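Local coordinates for cytochrome c' (Rhodopseudomonas palustris, PDB 1MQV), which carries a high-spin heme c without a sixth ligand and probably transfers electrons, though its exact function is not known, at residues A[10-15]-A[53-58]; A[42-47]-A[83-88]; A[76-81]-A[114-119]. The protein carries 3 engineered substitutions. All coordinates share one frame; numbering follows the deposited sequence.

Contact 1 (A[10-15]-A[53-58]); sequences AILKQM and ALFPAD. With HEC (heme c), chain C.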
loop_
_atom_site.group_PDB
_atom_site.type_symbol
_atom_site.label_atom_id
_atom_site.label_comp_id
_atom_site.label_asym_id
_atom_site.label_seq_id
_atom_site.Cartn_x
_atom_site.Cartn_y
_atom_site.Cartn_z
ATOM N N ALA A 10 -11.775 -0.333 1.457
ATOM C CA ALA A 10 -11.643 -0.511 2.897
ATOM C C ALA A 10 -10.212 -0.954 3.227
ATOM O O ALA A 10 -9.595 -0.480 4.188
ATOM C CB ALA A 10 -12.643 -1.550 3.410
ATOM N N ILE A 11 -9.684 -1.849 2.413
ATOM C CA ILE A 11 -8.315 -2.338 2.634
ATOM C C ILE A 11 -7.299 -1.205 2.346
ATOM O O ILE A 11 -6.325 -1.050 3.079
ATOM C CB ILE A 11 -8.006 -3.543 1.735
ATOM C CG1 ILE A 11 -8.777 -4.776 2.225
ATOM C CG2 ILE A 11 -6.467 -3.809 1.705
ATOM C CD1 ILE A 11 -8.890 -5.866 1.144
ATOM N N LEU A 12 -7.511 -0.421 1.292
ATOM C CA LEU A 12 -6.566 0.658 0.975
ATOM C C LEU A 12 -6.674 1.758 2.014
ATOM O O LEU A 12 -5.694 2.435 2.306
ATOM C CB LEU A 12 -6.797 1.210 -0.444
ATOM C CG LEU A 12 -6.458 0.199 -1.531
ATOM C CD1 LEU A 12 -7.269 0.488 -2.794
ATOM C CD2 LEU A 12 -4.896 0.313 -1.843
ATOM N N LYS A 13 -7.863 1.947 2.592
ATOM C CA LYS A 13 -8.008 2.949 3.644
ATOM C C LYS A 13 -7.154 2.499 4.829
ATOM O O LYS A 13 -6.457 3.328 5.452
ATOM C CB LYS A 13 -9.490 3.096 4.051
ATOM C CG LYS A 13 -9.728 4.057 5.197
ATOM C CD LYS A 13 -11.237 4.328 5.341
ATOM C CE LYS A 13 -11.563 5.027 6.656
ATOM N NZ LYS A 13 -10.713 6.217 6.898
ATOM N N GLN A 14 -7.195 1.203 5.146
ATOM C CA GLN A 14 -6.369 0.658 6.240
ATOM C C GLN A 14 -4.889 0.881 5.906
ATOM O O GLN A 14 -4.097 1.230 6.789
ATOM C CB GLN A 14 -6.557 -0.870 6.446
ATOM C CG GLN A 14 -7.976 -1.391 6.585
ATOM C CD GLN A 14 -8.024 -2.914 6.454
ATOM O OE1 GLN A 14 -8.989 -3.485 5.923
ATOM N NE2 GLN A 14 -6.974 -3.581 6.941
ATOM N N MET A 15 -4.508 0.669 4.643
ATOM C CA MET A 15 -3.096 0.856 4.278
ATOM C C MET A 15 -2.716 2.302 4.561
ATOM O O MET A 15 -1.652 2.573 5.134
ATOM C CB MET A 15 -2.852 0.518 2.793
ATOM C CG MET A 15 -2.514 -0.925 2.497
ATOM S SD MET A 15 -1.036 -1.104 1.412
ATOM C CE MET A 15 -1.821 -1.035 -0.097
ATOM N N ALA A 53 -6.623 -9.648 -5.909
ATOM C CA ALA A 53 -7.835 -10.387 -6.217
ATOM C C ALA A 53 -9.090 -9.498 -6.246
ATOM O O ALA A 53 -10.188 -9.992 -6.497
ATOM C CB ALA A 53 -8.009 -11.516 -5.217
ATOM N N LEU A 54 -8.929 -8.196 -6.060
ATOM C CA LEU A 54 -10.108 -7.295 -6.008
ATOM C C LEU A 54 -10.324 -6.250 -7.104
ATOM O O LEU A 54 -11.037 -5.253 -6.886
ATOM C CB LEU A 54 -10.105 -6.605 -4.642
ATOM C CG LEU A 54 -10.060 -7.506 -3.443
ATOM C CD1 LEU A 54 -9.969 -6.606 -2.181
ATOM C CD2 LEU A 54 -11.351 -8.329 -3.375
ATOM N N PHE A 55 -9.684 -6.424 -8.267
ATOM C CA PHE A 55 -9.854 -5.487 -9.365
ATOM C C PHE A 55 -10.323 -6.208 -10.641
ATOM O O PHE A 55 -9.603 -6.307 -11.619
ATOM C CB PHE A 55 -8.541 -4.709 -9.653
ATOM C CG PHE A 55 -8.194 -3.698 -8.580
ATOM C CD1 PHE A 55 -7.552 -4.109 -7.400
ATOM C CD2 PHE A 55 -8.558 -2.353 -8.714
ATOM C CE1 PHE A 55 -7.287 -3.203 -6.379
ATOM C CE2 PHE A 55 -8.289 -1.428 -7.685
ATOM C CZ PHE A 55 -7.649 -1.865 -6.516
ATOM N N PRO A 56 -11.564 -6.715 -10.645
ATOM C CA PRO A 56 -12.069 -7.416 -11.836
ATOM C C PRO A 56 -12.505 -6.457 -12.939
ATOM O O PRO A 56 -12.991 -5.369 -12.662
ATOM C CB PRO A 56 -13.251 -8.221 -11.285
ATOM C CG PRO A 56 -13.833 -7.258 -10.238
ATOM C CD PRO A 56 -12.594 -6.599 -9.586
ATOM N N ALA A 57 -12.334 -6.856 -14.199
ATOM C CA ALA A 57 -12.755 -5.993 -15.301
ATOM C C ALA A 57 -14.279 -5.679 -15.250
ATOM O O ALA A 57 -14.706 -4.619 -15.703
ATOM C CB ALA A 57 -12.371 -6.639 -16.644
ATOM N N ASP A 58 -15.097 -6.570 -14.690
ATOM C CA ASP A 58 -16.538 -6.275 -14.637
ATOM C C ASP A 58 -16.876 -5.178 -13.616
ATOM O O ASP A 58 -18.040 -4.861 -13.377
ATOM C CB ASP A 58 -17.387 -7.541 -14.387
ATOM C CG ASP A 58 -17.012 -8.279 -13.125
ATOM O OD1 ASP A 58 -16.701 -7.625 -12.119
ATOM O OD2 ASP A 58 -17.047 -9.529 -13.132
HETATM FE FE HEC C . -3.398 3.194 -3.056
HETATM C CHA HEC C . -6.647 4.062 -3.213
HETATM C CHB HEC C . -3.233 4.445 0.124
HETATM C CHC HEC C . -0.410 1.676 -2.580
HETATM C CHD HEC C . -3.662 1.493 -6.144
HETATM N NA HEC C . -4.716 4.110 -1.772
HETATM C C1A HEC C . -6.022 4.362 -2.059
HETATM C C2A HEC C . -6.617 5.005 -0.946
HETATM C C3A HEC C . -5.645 5.167 0.047
HETATM C C4A HEC C . -4.453 4.574 -0.519
HETATM C CMA HEC C . -5.640 5.793 1.406
HETATM C CAA HEC C . -8.050 5.519 -0.889
HETATM C CBA HEC C . -8.956 4.425 -0.371
HETATM C CGA HEC C . -10.374 4.948 -0.105
HETATM O O1A HEC C . -10.680 5.198 1.065
HETATM O O2A HEC C . -11.150 5.102 -1.068
HETATM N NB HEC C . -2.123 3.111 -1.591
HETATM C C1B HEC C . -2.123 3.782 -0.380
HETATM C C2B HEC C . -0.849 3.657 0.361
HETATM C C3B HEC C . -0.056 2.890 -0.399
HETATM C C4B HEC C . -0.860 2.517 -1.599
HETATM C CMB HEC C . -0.562 4.359 1.724
HETATM C CAB HEC C . 1.326 2.478 -0.153
HETATM C CBB HEC C . 1.763 1.917 1.057
HETATM N NC HEC C . -2.329 1.827 -4.089
HETATM C C1C HEC C . -1.075 1.316 -3.757
HETATM C C2C HEC C . -0.548 0.504 -4.784
HETATM C C3C HEC C . -1.428 0.442 -5.834
HETATM C C4C HEC C . -2.552 1.305 -5.356
HETATM C CMC HEC C . 0.910 -0.067 -4.820
HETATM C CAC HEC C . -1.377 -0.166 -7.156
HETATM C CBC HEC C . -0.472 -1.309 -7.357
HETATM N ND HEC C . -4.829 2.828 -4.451
HETATM C C1D HEC C . -4.787 2.247 -5.693
HETATM C C2D HEC C . -6.054 2.431 -6.431
HETATM C C3D HEC C . -6.858 3.157 -5.585
HETATM C C4D HEC C . -6.119 3.389 -4.346
HETATM C CMD HEC C . -6.370 1.659 -7.747
HETATM C CAD HEC C . -8.380 3.540 -5.908
HETATM C CBD HEC C . -9.209 2.394 -5.252
HETATM C CGD HEC C . -10.674 2.514 -5.663
HETATM O O1D HEC C . -11.149 3.657 -5.610
HETATM O O2D HEC C . -11.300 1.501 -6.033
#
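The distal side of the heme pocket in this four-helix bundle is built in part where Leu12 of helix 4-27 meets Phe55 of the loop leading toward helix 75-95; beside it, Ile11 meets Leu54. No hydrogen bond crosses; the evidence is two apolar touches burying 98 Å² in all. The tighter one sets Ile11 CD1 against Leu54 CD1 at 3.6 Å, the two side chains crossing at about a right angle. The other is looser: Leu12 CD1 lies 4.4 Å from Phe55 CZ, at the ring's edge and near its plane. With CG beside its backbone N (chi1 -67°), Leu12 spreads its methyls along the porphyrin. Leu12 CD2 lies 3.5 Å from the heme iron, on the side away from His117, and so covers the position a sixth ligand would take. Leu12 CD1 rests 3.5 Å from heme C4D. Phe55 reaches the rim of the macrocycle, its CE2 3.6 Å from the heme methyl CMD. Around this, Arg8, one turn before Leu12, donates to the Leu54 carbonyl and also hydrogen-bonds the heme through NE, while Phe55 meets Phe78 edge-to-face and touches Phe82, both on helix 75-95; Ile11 leans on Asp47 of helix 34-50.

Contact 2 (A[42-47]-A[83-88]); sequences AAIADD and AKLAAA. With HEC (heme c), chain C.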
loop_
_atom_site.group_PDB
_atom_site.type_symbol
_atom_site.label_atom_id
_atom_site.label_comp_id
_atom_site.label_asym_id
_atom_site.label_seq_id
_atom_site.Cartn_x
_atom_site.Cartn_y
_atom_site.Cartn_z
ATOM N N ALA A 42 3.565 -4.893 8.494
ATOM C CA ALA A 42 2.910 -6.181 8.322
ATOM C C ALA A 42 1.552 -5.939 7.655
ATOM O O ALA A 42 1.154 -6.683 6.759
ATOM C CB ALA A 42 2.741 -6.869 9.682
ATOM N N ALA A 43 0.866 -4.874 8.058
ATOM C CA ALA A 43 -0.458 -4.574 7.462
ATOM C C ALA A 43 -0.311 -4.240 6.002
ATOM O O ALA A 43 -1.079 -4.729 5.158
ATOM C CB ALA A 43 -1.098 -3.425 8.147
ATOM N N ILE A 44 0.677 -3.400 5.690
ATOM C CA ILE A 44 0.935 -3.029 4.297
ATOM C C ILE A 44 1.206 -4.303 3.494
ATOM O O ILE A 44 0.632 -4.486 2.412
ATOM C CB ILE A 44 2.135 -2.013 4.210
ATOM C CG1 ILE A 44 1.712 -0.663 4.776
ATOM C CG2 ILE A 44 2.610 -1.850 2.747
ATOM C CD1 ILE A 44 2.913 0.294 5.045
ATOM N N ALA A 45 2.039 -5.207 4.013
ATOM C CA ALA A 45 2.357 -6.434 3.263
ATOM C C ALA A 45 1.135 -7.324 3.078
ATOM O O ALA A 45 0.898 -7.826 1.986
ATOM C CB ALA A 45 3.485 -7.239 3.945
ATOM N N ASP A 46 0.378 -7.542 4.147
ATOM C CA ASP A 46 -0.832 -8.356 4.053
ATOM C C ASP A 46 -1.890 -7.750 3.104
ATOM O O ASP A 46 -2.527 -8.488 2.331
ATOM C CB ASP A 46 -1.446 -8.556 5.448
ATOM C CG ASP A 46 -0.573 -9.421 6.353
ATOM O OD1 ASP A 46 0.242 -10.208 5.821
ATOM O OD2 ASP A 46 -0.708 -9.323 7.594
ATOM N N ASP A 47 -2.092 -6.434 3.169
ATOM C CA ASP A 47 -3.085 -5.764 2.306
ATOM C C ASP A 47 -2.671 -5.903 0.863
ATOM O O ASP A 47 -3.499 -6.150 -0.012
ATOM C CB ASP A 47 -3.228 -4.280 2.651
ATOM C CG ASP A 47 -3.778 -4.047 4.053
ATOM O OD1 ASP A 47 -4.372 -4.979 4.633
ATOM O OD2 ASP A 47 -3.613 -2.929 4.567
ATOM N N ALA A 83 2.719 -6.708 -5.714
ATOM C CA ALA A 83 3.651 -7.740 -5.242
ATOM C C ALA A 83 4.951 -7.050 -4.819
ATOM O O ALA A 83 5.621 -7.500 -3.855
ATOM C CB ALA A 83 3.946 -8.748 -6.315
ATOM N N LYS A 84 5.316 -6.002 -5.549
ATOM C CA LYS A 84 6.528 -5.235 -5.217
ATOM C C LYS A 84 6.371 -4.573 -3.845
ATOM O O LYS A 84 7.245 -4.639 -2.991
ATOM C CB LYS A 84 6.810 -4.179 -6.305
ATOM C CG LYS A 84 7.963 -3.228 -6.008
ATOM C CD LYS A 84 8.369 -2.431 -7.241
ATOM C CE LYS A 84 9.473 -1.449 -6.883
ATOM N NZ LYS A 84 9.695 -0.510 -7.973
ATOM N N LEU A 85 5.214 -3.977 -3.590
ATOM C CA LEU A 85 5.024 -3.353 -2.303
ATOM C C LEU A 85 5.001 -4.384 -1.192
ATOM O O LEU A 85 5.536 -4.149 -0.120
ATOM C CB LEU A 85 3.718 -2.508 -2.319
ATOM C CG LEU A 85 3.305 -1.915 -0.959
ATOM C CD1 LEU A 85 4.393 -0.941 -0.330
ATOM C CD2 LEU A 85 1.967 -1.175 -1.242
ATOM N N ALA A 86 4.413 -5.559 -1.452
ATOM C CA ALA A 86 4.348 -6.582 -0.439
ATOM C C ALA A 86 5.757 -7.027 -0.104
ATOM O O ALA A 86 6.114 -7.148 1.062
ATOM C CB ALA A 86 3.493 -7.788 -0.939
ATOM N N ALA A 87 6.568 -7.230 -1.128
ATOM C CA ALA A 87 7.953 -7.646 -0.885
ATOM C C ALA A 87 8.797 -6.536 -0.225
ATOM O O ALA A 87 9.694 -6.832 0.559
ATOM C CB ALA A 87 8.580 -8.073 -2.182
ATOM N N ALA A 88 8.528 -5.276 -0.539
ATOM C CA ALA A 88 9.264 -4.172 0.091
ATOM C C ALA A 88 8.922 -4.082 1.582
ATOM O O ALA A 88 9.816 -3.932 2.436
ATOM C CB ALA A 88 8.937 -2.832 -0.634
HETATM FE FE HEC C . -3.398 3.194 -3.056
HETATM C CHA HEC C . -6.647 4.062 -3.213
HETATM C CHB HEC C . -3.233 4.445 0.124
HETATM C CHC HEC C . -0.410 1.676 -2.580
HETATM C CHD HEC C . -3.662 1.493 -6.144
HETATM N NA HEC C . -4.716 4.110 -1.772
HETATM C C1A HEC C . -6.022 4.362 -2.059
HETATM C C2A HEC C . -6.617 5.005 -0.946
HETATM C C3A HEC C . -5.645 5.167 0.047
HETATM C C4A HEC C . -4.453 4.574 -0.519
HETATM C CMA HEC C . -5.640 5.793 1.406
HETATM C CAA HEC C . -8.050 5.519 -0.889
HETATM C CBA HEC C . -8.956 4.425 -0.371
HETATM C CGA HEC C . -10.374 4.948 -0.105
HETATM O O1A HEC C . -10.680 5.198 1.065
HETATM O O2A HEC C . -11.150 5.102 -1.068
HETATM N NB HEC C . -2.123 3.111 -1.591
HETATM C C1B HEC C . -2.123 3.782 -0.380
HETATM C C2B HEC C . -0.849 3.657 0.361
HETATM C C3B HEC C . -0.056 2.890 -0.399
HETATM C C4B HEC C . -0.860 2.517 -1.599
HETATM C CMB HEC C . -0.562 4.359 1.724
HETATM C CAB HEC C . 1.326 2.478 -0.153
HETATM C CBB HEC C . 1.763 1.917 1.057
HETATM N NC HEC C . -2.329 1.827 -4.089
HETATM C C1C HEC C . -1.075 1.316 -3.757
HETATM C C2C HEC C . -0.548 0.504 -4.784
HETATM C C3C HEC C . -1.428 0.442 -5.834
HETATM C C4C HEC C . -2.552 1.305 -5.356
HETATM C CMC HEC C . 0.910 -0.067 -4.820
HETATM C CAC HEC C . -1.377 -0.166 -7.156
HETATM C CBC HEC C . -0.472 -1.309 -7.357
HETATM N ND HEC C . -4.829 2.828 -4.451
HETATM C C1D HEC C . -4.787 2.247 -5.693
HETATM C C2D HEC C . -6.054 2.431 -6.431
HETATM C C3D HEC C . -6.858 3.157 -5.585
HETATM C C4D HEC C . -6.119 3.389 -4.346
HETATM C CMD HEC C . -6.370 1.659 -7.747
HETATM C CAD HEC C . -8.380 3.540 -5.908
HETATM C CBD HEC C . -9.209 2.394 -5.252
HETATM C CGD HEC C . -10.674 2.514 -5.663
HETATM O O1D HEC C . -11.149 3.657 -5.610
HETATM O O2D HEC C . -11.300 1.501 -6.033
#
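Ile44 meets Leu85 across the interface between helix 34-50 and helix 75-95, offering its CG2 branch. That methyl lies anti to the backbone N because CG1 takes the place beside it (chi1 -70°), and Ile44 CG2 reaches to 3.7 Å from Leu85 CD1. The two side chains cross at about a right angle, and Ile44 CG2 lies against the CG-CD1 arm of Leu85. Leu85 in turn has its CG anti to the backbone N (chi1 173°), and its other methyl, Leu85 CD2, approaches the heme substituent atom CBB at 3.9 Å. This leucine therefore touches both the neighbouring helix and the heme, and it also packs on Val109 and Asn112 of helix 99-120. The carbonyl oxygen of Ile44 accepts a hydrogen bond from Ser48 OG, a turn further along the same helix. The next residue, Ala45, marks the closest backbone approach: Ala45 CA lies 4.2 Å from Ala86 CA. The contact is reciprocal, with Ala45 CB 3.9 Å from Ala86 O and Ala86 CB 3.9 Å from Ala45 O. Small side chains on both helices let the backbones come this near, within a four-helix bundle, in which these two helices run in roughly opposite directions. All four touching residues are buried. Ala86 O also accepts a hydrogen bond from Thr90 OG1, a turn further along its own helix. Asp47 is buried and carries its side chain to helix 4-27, where it touches Gln14 and Met15.

Contact 3 (A[76-81]-A[114-119]); sequences AKFDDL and KSCHDD. With HEC (heme c), chain C.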
loop_
_atom_site.group_PDB
_atom_site.type_symbol
_atom_site.label_atom_id
_atom_site.label_comp_id
_atom_site.label_asym_id
_atom_site.label_seq_id
_atom_site.Cartn_x
_atom_site.Cartn_y
_atom_site.Cartn_z
ATOM N N ALA A 76 -0.910 -7.013 -15.713
ATOM C CA ALA A 76 0.251 -7.721 -15.151
ATOM C C ALA A 76 1.133 -6.739 -14.385
ATOM O O ALA A 76 1.603 -7.037 -13.284
ATOM C CB ALA A 76 1.058 -8.376 -16.260
ATOM N N LYS A 77 1.356 -5.569 -14.969
ATOM C CA LYS A 77 2.152 -4.540 -14.321
ATOM C C LYS A 77 1.493 -4.075 -13.040
ATOM O O LYS A 77 2.168 -3.919 -12.023
ATOM C CB LYS A 77 2.360 -3.355 -15.274
ATOM C CG LYS A 77 3.004 -2.107 -14.641
ATOM C CD LYS A 77 3.054 -0.966 -15.653
ATOM C CE LYS A 77 3.537 0.330 -15.027
ATOM N NZ LYS A 77 3.369 1.459 -15.991
ATOM N N PHE A 78 0.171 -3.852 -13.078
ATOM C CA PHE A 78 -0.558 -3.392 -11.896
ATOM C C PHE A 78 -0.435 -4.442 -10.790
ATOM O O PHE A 78 -0.045 -4.085 -9.666
ATOM C CB PHE A 78 -2.036 -3.117 -12.295
ATOM C CG PHE A 78 -2.957 -2.816 -11.139
ATOM C CD1 PHE A 78 -3.054 -1.512 -10.628
ATOM C CD2 PHE A 78 -3.798 -3.800 -10.645
ATOM C CE1 PHE A 78 -3.998 -1.206 -9.644
ATOM C CE2 PHE A 78 -4.754 -3.498 -9.655
ATOM C CZ PHE A 78 -4.850 -2.194 -9.162
ATOM N N ASP A 79 -0.735 -5.725 -11.092
ATOM C CA ASP A 79 -0.645 -6.808 -10.109
ATOM C C ASP A 79 0.757 -6.894 -9.489
ATOM O O ASP A 79 0.919 -7.066 -8.285
ATOM C CB ASP A 79 -0.913 -8.179 -10.741
ATOM C CG ASP A 79 -2.357 -8.375 -11.148
ATOM O OD1 ASP A 79 -3.227 -7.565 -10.753
ATOM O OD2 ASP A 79 -2.611 -9.366 -11.846
ATOM N N ASP A 80 1.773 -6.790 -10.337
ATOM C CA ASP A 80 3.147 -6.888 -9.865
ATOM C C ASP A 80 3.618 -5.717 -8.984
ATOM O O ASP A 80 4.560 -5.880 -8.189
ATOM C CB ASP A 80 4.079 -7.067 -11.072
ATOM C CG ASP A 80 3.866 -8.431 -11.774
ATOM O OD1 ASP A 80 3.008 -9.230 -11.342
ATOM O OD2 ASP A 80 4.555 -8.733 -12.765
ATOM N N LEU A 81 2.962 -4.563 -9.096
ATOM C CA LEU A 81 3.346 -3.408 -8.288
ATOM C C LEU A 81 2.835 -3.714 -6.878
ATOM O O LEU A 81 3.409 -3.267 -5.894
ATOM C CB LEU A 81 2.721 -2.094 -8.813
ATOM C CG LEU A 81 3.595 -0.832 -8.885
ATOM C CD1 LEU A 81 4.465 -0.694 -7.632
ATOM C CD2 LEU A 81 4.488 -0.940 -10.124
ATOM N N LYS A 114 2.963 6.113 -4.484
ATOM C CA LYS A 114 2.881 7.085 -5.586
ATOM C C LYS A 114 3.068 6.465 -6.982
ATOM O O LYS A 114 2.399 6.864 -7.961
ATOM C CB LYS A 114 3.932 8.200 -5.389
ATOM C CG LYS A 114 3.856 9.312 -6.430
ATOM C CD LYS A 114 4.824 10.466 -6.119
ATOM C CE LYS A 114 4.910 11.468 -7.278
ATOM N NZ LYS A 114 3.575 11.952 -7.775
ATOM N N SER A 115 3.990 5.515 -7.092
ATOM C CA SER A 115 4.254 4.874 -8.372
ATOM C C SER A 115 3.016 4.274 -8.984
ATOM O O SER A 115 2.805 4.369 -10.175
ATOM C CB SER A 115 5.305 3.784 -8.229
ATOM O OG SER A 115 6.583 4.400 -8.087
ATOM N N CYS A 116 2.177 3.669 -8.159
ATOM C CA CYS A 116 0.988 3.069 -8.699
ATOM C C CYS A 116 -0.068 4.161 -8.880
ATOM O O CYS A 116 -0.754 4.198 -9.903
ATOM C CB CYS A 116 0.449 2.013 -7.740
ATOM S SG CYS A 116 -0.982 1.254 -8.402
ATOM N N HIS A 117 -0.205 5.034 -7.895
ATOM C CA HIS A 117 -1.219 6.090 -7.998
ATOM C C HIS A 117 -1.036 6.932 -9.255
ATOM O O HIS A 117 -1.999 7.246 -9.930
ATOM C CB HIS A 117 -1.226 6.968 -6.727
ATOM C CG HIS A 117 -1.621 6.218 -5.491
ATOM N ND1 HIS A 117 -1.343 6.666 -4.221
ATOM C CD2 HIS A 117 -2.287 5.048 -5.335
ATOM C CE1 HIS A 117 -1.820 5.812 -3.333
ATOM N NE2 HIS A 117 -2.401 4.809 -3.989
ATOM N N ASP A 118 0.195 7.260 -9.620
ATOM C CA ASP A 118 0.355 8.081 -10.803
ATOM C C ASP A 118 -0.158 7.456 -12.092
ATOM O O ASP A 118 -0.516 8.201 -12.996
ATOM C CB ASP A 118 1.806 8.521 -10.977
ATOM C CG ASP A 118 2.262 9.482 -9.884
ATOM O OD1 ASP A 118 1.428 10.163 -9.263
ATOM O OD2 ASP A 118 3.481 9.572 -9.648
ATOM N N ASP A 119 -0.210 6.120 -12.184
ATOM C CA ASP A 119 -0.706 5.476 -13.379
ATOM C C ASP A 119 -2.111 4.925 -13.301
ATOM O O ASP A 119 -2.827 4.894 -14.310
ATOM C CB ASP A 119 0.180 4.286 -13.799
ATOM C CG ASP A 119 1.505 4.707 -14.480
ATOM O OD1 ASP A 119 1.518 5.736 -15.172
ATOM O OD2 ASP A 119 2.534 3.995 -14.327
HETATM FE FE HEC C . -3.398 3.194 -3.056
HETATM C CHA HEC C . -6.647 4.062 -3.213
HETATM C CHB HEC C . -3.233 4.445 0.124
HETATM C CHC HEC C . -0.410 1.676 -2.580
HETATM C CHD HEC C . -3.662 1.493 -6.144
HETATM N NA HEC C . -4.716 4.110 -1.772
HETATM C C1A HEC C . -6.022 4.362 -2.059
HETATM C C2A HEC C . -6.617 5.005 -0.946
HETATM C C3A HEC C . -5.645 5.167 0.047
HETATM C C4A HEC C . -4.453 4.574 -0.519
HETATM C CMA HEC C . -5.640 5.793 1.406
HETATM C CAA HEC C . -8.050 5.519 -0.889
HETATM C CBA HEC C . -8.956 4.425 -0.371
HETATM C CGA HEC C . -10.374 4.948 -0.105
HETATM O O1A HEC C . -10.680 5.198 1.065
HETATM O O2A HEC C . -11.150 5.102 -1.068
HETATM N NB HEC C . -2.123 3.111 -1.591
HETATM C C1B HEC C . -2.123 3.782 -0.380
HETATM C C2B HEC C . -0.849 3.657 0.361
HETATM C C3B HEC C . -0.056 2.890 -0.399
HETATM C C4B HEC C . -0.860 2.517 -1.599
HETATM C CMB HEC C . -0.562 4.359 1.724
HETATM C CAB HEC C . 1.326 2.478 -0.153
HETATM C CBB HEC C . 1.763 1.917 1.057
HETATM N NC HEC C . -2.329 1.827 -4.089
HETATM C C1C HEC C . -1.075 1.316 -3.757
HETATM C C2C HEC C . -0.548 0.504 -4.784
HETATM C C3C HEC C . -1.428 0.442 -5.834
HETATM C C4C HEC C . -2.552 1.305 -5.356
HETATM C CMC HEC C . 0.910 -0.067 -4.820
HETATM C CAC HEC C . -1.377 -0.166 -7.156
HETATM C CBC HEC C . -0.472 -1.309 -7.357
HETATM N ND HEC C . -4.829 2.828 -4.451
HETATM C C1D HEC C . -4.787 2.247 -5.693
HETATM C C2D HEC C . -6.054 2.431 -6.431
HETATM C C3D HEC C . -6.858 3.157 -5.585
HETATM C C4D HEC C . -6.119 3.389 -4.346
HETATM C CMD HEC C . -6.370 1.659 -7.747
HETATM C CAD HEC C . -8.380 3.540 -5.908
HETATM C CBD HEC C . -9.209 2.394 -5.252
HETATM C CGD HEC C . -10.674 2.514 -5.663
HETATM O O1D HEC C . -11.149 3.657 -5.610
HETATM O O2D HEC C . -11.300 1.501 -6.033
HETATM O O HOH W 1 4.771 3.304 -15.254
#
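Cys116 packs against Phe78 and Leu81 while holding the heme: Cys116 SG is bonded covalently to heme CAC at 1.9 Å. The sulfur lies anti to the backbone N (chi1 -179°), which carries it out to the porphyrin rim. There Cys116 SG stands 4.1 Å from Phe78 CE1, a sulfur-aromatic contact with an oblique approach to the ring. Leu81 CG lies 4.4 Å from Cys116 CB, and Leu81 CB comes to 3.6 Å from heme CBC. One residue on, His117 NE2 binds the heme iron at 2.1 Å. In the next shell, Phe78 is held between Phe82 and Phe120 by edge-to-face ring contacts. Further out, at the surface, Lys77 and Asp119 form a salt bridge between the helices; Lys77 NZ lies 3.1 Å from Asp119 OD2 and meets it from above the carboxylate plane, 52° out of it. Within the last helix, Lys114 NZ grips both carboxylate oxygens of Asp118 through their syn lone pairs, with Asp118 OD2 at 3.0 Å. The helical segments run nearly antiparallel, at 153°. Cys113, Cys116 and His117 together form the CXXCH heme-attachment motif of c-type cytochromes, set here on the last helix of the cytochrome c' bundle.

Heme c is common to all three contacts, whose centres lie about 13 to 14 Å apart. Contact 1 joins helix 4-27 to the loop after helix 34-50, contact 2 joins helix 34-50 to helix 75-95, and contact 3 joins helix 75-95 to helix 99-120, so together they involve all four helices of the bundle. Along the chain, contacts 1 and 2 interleave, as do contacts 2 and 3, whereas contact 1 closes before contact 3 opens. Contact 1 touches both of the others directly, while contacts 2 and 3 adjoin only in sequence. Contact 1 contributes to the distal side of the heme; contact 3 supplies the axial histidine on the opposite side and one of the two thioether links at the rim.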